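Local coordinates for putative polyketide cyclase (Bacillus cereus, PDB 3K0Z) that is a putative lipoprotein of the SnoaL-like polyketide cyclase family and may catalyse ring closure of polyketide intermediates, at the interface of chains A and B. Sequence-based numbering; all coordinates share one arbitrary frame. Chains: chain A/B, Putative polyketide cyclase.

The interface of chains A and B. Residues chain A 125-127, 142-145; chain B 125-127, 142-145.
An apolar, two-fold symmetric sheet-to-sheet interface joins the two copies in the deposited assembly; SnoaL-like proteins commonly pair through their sheets, so this is plausibly the biological dimer, although the structure alone does not prove it. The patch hides 392 Å² of protein surface, most of it on A:Leu143 and B:Leu143. Each leucine has CG anti to the backbone N (chi1 -152° in A:Leu143), which sends its methyl fork into the partner, where the two side chains cross obliquely. One prong, A:Leu143 CD1, meets the tip of the B:Phe125 ring at CZ, 3.5 Å away, and also packs on the CB of B:Asp145, whose side chain it crosses at about a right angle. The second branch turns toward main chain: on the partner's leucine, B:Leu143 CD2 lies 3.4 Å from the carbonyl O of A:Leu143 and beside the amide N of A:Asp145. About the first torsion of A:Phe125, CG stands in the crowded position between the backbone N and the carbonyl carbon (chi1 82°), and the ring points tip to tip at B:Leu143. The carbonyl O of B:His142 sits at that ring's edge, in plane, 3.4 Å from A:Phe125 CZ, so the positive rim of the ring may offset the carbonyl's partial charge. Close to the axis, A:Ile127 and B:Ile127 slide past each other in opposite directions, their CG2 methyls 3.6 Å apart. No polar pair bonds across the patch; a hydrogen bond lies within each chain. A:His142 ND1 donates nearly in its ring plane to the syn lone pair of A:Glu144 OE2 (2.7 Å, 160° at H), fixing the imidazole's rotation and perhaps favouring its protonated form; B:His142 and B:Glu144 repeat it. Consecutive strands 120-133 and 136-144 lie side by side in the curved sheet of the SnoaL-like alpha+beta fold, their outward face meeting the partner's sheet, and A:Asp145 and B:Asp145 close the patch just before helix 146-152.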
loop_
_atom_site.group_PDB
_atom_site.type_symbol
_atom_site.label_atom_id
_atom_site.label_comp_id
_atom_site.label_asym_id
_atom_site.label_seq_id
_atom_site.Cartn_x
_atom_site.Cartn_y
_atom_site.Cartn_z
ATOM N N PHE A 125 -8.374 6.004 -3.359
ATOM C CA PHE A 125 -7.567 4.820 -3.600
ATOM C C PHE A 125 -7.208 3.993 -2.358
ATOM O O PHE A 125 -7.391 4.422 -1.213
ATOM C CB PHE A 125 -6.325 5.198 -4.390
ATOM C CG PHE A 125 -5.222 5.747 -3.565
ATOM C CD1 PHE A 125 -5.177 7.080 -3.259
ATOM C CD2 PHE A 125 -4.182 4.925 -3.120
ATOM C CE1 PHE A 125 -4.146 7.613 -2.504
ATOM C CE2 PHE A 125 -3.140 5.449 -2.368
ATOM C CZ PHE A 125 -3.156 6.829 -2.053
ATOM N N ALA A 126 -6.723 2.772 -2.603
ATOM C CA ALA A 126 -6.300 1.878 -1.521
ATOM C C ALA A 126 -5.071 1.102 -2.015
ATOM O O ALA A 126 -4.853 0.964 -3.236
ATOM C CB ALA A 126 -7.444 0.925 -1.139
ATOM N N ILE A 127 -4.268 0.623 -1.075
ATOM C CA ILE A 127 -3.178 -0.324 -1.369
ATOM C C ILE A 127 -3.289 -1.495 -0.382
ATOM O O ILE A 127 -3.446 -1.271 0.842
ATOM C CB ILE A 127 -1.739 0.288 -1.263
ATOM C CG1 ILE A 127 -1.594 1.554 -2.120
ATOM C CG2 ILE A 127 -0.740 -0.786 -1.690
ATOM C CD1 ILE A 127 -0.268 2.322 -1.955
ATOM N N HIS A 142 -3.690 -3.742 4.701
ATOM C CA HIS A 142 -4.275 -2.883 3.702
ATOM C C HIS A 142 -4.597 -1.527 4.285
ATOM O O HIS A 142 -4.726 -1.348 5.518
ATOM C CB HIS A 142 -5.556 -3.546 3.179
ATOM C CG HIS A 142 -6.629 -3.673 4.211
ATOM N ND1 HIS A 142 -7.662 -2.766 4.325
ATOM C CD2 HIS A 142 -6.816 -4.587 5.194
ATOM C CE1 HIS A 142 -8.455 -3.134 5.314
ATOM N NE2 HIS A 142 -7.960 -4.231 5.864
ATOM N N LEU A 143 -4.737 -0.561 3.393
ATOM C CA LEU A 143 -5.077 0.822 3.804
ATOM C C LEU A 143 -5.888 1.492 2.709
ATOM O O LEU A 143 -5.524 1.405 1.528
ATOM C CB LEU A 143 -3.761 1.550 4.041
ATOM C CG LEU A 143 -3.631 2.696 5.001
ATOM C CD1 LEU A 143 -4.411 2.503 6.318
ATOM C CD2 LEU A 143 -2.109 2.875 5.225
ATOM N N GLU A 144 -7.009 2.083 3.094
ATOM C CA GLU A 144 -7.886 2.810 2.172
ATOM C C GLU A 144 -7.705 4.240 2.561
ATOM O O GLU A 144 -7.483 4.526 3.746
ATOM C CB GLU A 144 -9.345 2.403 2.360
ATOM C CG GLU A 144 -9.664 0.970 1.941
ATOM C CD GLU A 144 -9.171 -0.092 2.920
ATOM O OE1 GLU A 144 -9.626 -0.072 4.076
ATOM O OE2 GLU A 144 -8.355 -0.952 2.493
ATOM N N ASP A 145 -7.775 5.150 1.606
ATOM C CA ASP A 145 -7.569 6.587 1.935
ATOM C C ASP A 145 -8.879 7.155 2.503
ATOM O O ASP A 145 -9.592 7.886 1.843
ATOM C CB ASP A 145 -7.044 7.339 0.692
ATOM C CG ASP A 145 -6.664 8.785 0.979
ATOM O OD1 ASP A 145 -6.739 9.215 2.147
ATOM O OD2 ASP A 145 -6.287 9.483 0.016
ATOM N N PHE B 125 0.920 3.184 10.535
ATOM C CA PHE B 125 1.593 2.476 9.461
ATOM C C PHE B 125 1.309 3.109 8.104
ATOM O O PHE B 125 0.475 4.009 7.965
ATOM C CB PHE B 125 1.267 0.948 9.460
ATOM C CG PHE B 125 -0.068 0.580 8.854
ATOM C CD1 PHE B 125 -1.223 0.735 9.558
ATOM C CD2 PHE B 125 -0.145 0.052 7.563
ATOM C CE1 PHE B 125 -2.456 0.395 8.990
ATOM C CE2 PHE B 125 -1.363 -0.302 7.022
ATOM C CZ PHE B 125 -2.498 -0.114 7.730
ATOM N N ALA B 126 2.058 2.635 7.116
ATOM C CA ALA B 126 1.939 3.104 5.768
ATOM C C ALA B 126 2.306 2.032 4.784
ATOM O O ALA B 126 2.973 1.044 5.117
ATOM C CB ALA B 126 2.803 4.307 5.549
ATOM N N ILE B 127 1.841 2.210 3.548
ATOM C CA ILE B 127 2.206 1.297 2.473
ATOM C C ILE B 127 2.533 2.157 1.252
ATOM O O ILE B 127 1.762 3.064 0.901
ATOM C CB ILE B 127 1.115 0.258 2.076
ATOM C CG1 ILE B 127 0.670 -0.607 3.269
ATOM C CG2 ILE B 127 1.637 -0.612 0.945
ATOM C CD1 ILE B 127 -0.555 -1.505 3.020
ATOM N N HIS B 142 1.646 6.243 -2.535
ATOM C CA HIS B 142 1.832 5.918 -1.109
ATOM C C HIS B 142 0.633 6.316 -0.301
ATOM O O HIS B 142 -0.115 7.201 -0.685
ATOM C CB HIS B 142 3.100 6.567 -0.588
ATOM C CG HIS B 142 3.021 8.058 -0.574
ATOM N ND1 HIS B 142 2.609 8.752 0.533
ATOM C CD2 HIS B 142 3.171 8.971 -1.561
ATOM C CE1 HIS B 142 2.542 10.039 0.246
ATOM N NE2 HIS B 142 2.889 10.205 -1.018
ATOM N N LEU B 143 0.466 5.678 0.844
ATOM C CA LEU B 143 -0.620 5.994 1.714
ATOM C C LEU B 143 -0.222 5.749 3.164
ATOM O O LEU B 143 0.263 4.675 3.508
ATOM C CB LEU B 143 -1.837 5.127 1.373
ATOM C CG LEU B 143 -3.187 5.482 2.006
ATOM C CD1 LEU B 143 -3.537 6.943 1.859
ATOM C CD2 LEU B 143 -4.314 4.566 1.389
ATOM N N GLU B 144 -0.454 6.760 3.981
ATOM C CA GLU B 144 -0.256 6.702 5.431
ATOM C C GLU B 144 -1.650 6.601 6.066
ATOM O O GLU B 144 -2.644 7.021 5.468
ATOM C CB GLU B 144 0.502 7.948 5.932
ATOM C CG GLU B 144 1.930 8.081 5.404
ATOM C CD GLU B 144 2.041 8.525 3.908
ATOM O OE1 GLU B 144 1.695 9.666 3.592
ATOM O OE2 GLU B 144 2.545 7.759 3.068
ATOM N N ASP B 145 -1.732 6.016 7.259
ATOM C CA ASP B 145 -2.993 5.905 7.956
ATOM C C ASP B 145 -3.282 7.250 8.661
ATOM O O ASP B 145 -3.122 7.395 9.889
ATOM C CB ASP B 145 -2.993 4.714 8.923
ATOM C CG ASP B 145 -4.358 4.474 9.545
ATOM O OD1 ASP B 145 -5.291 5.247 9.210
ATOM O OD2 ASP B 145 -4.491 3.549 10.370
#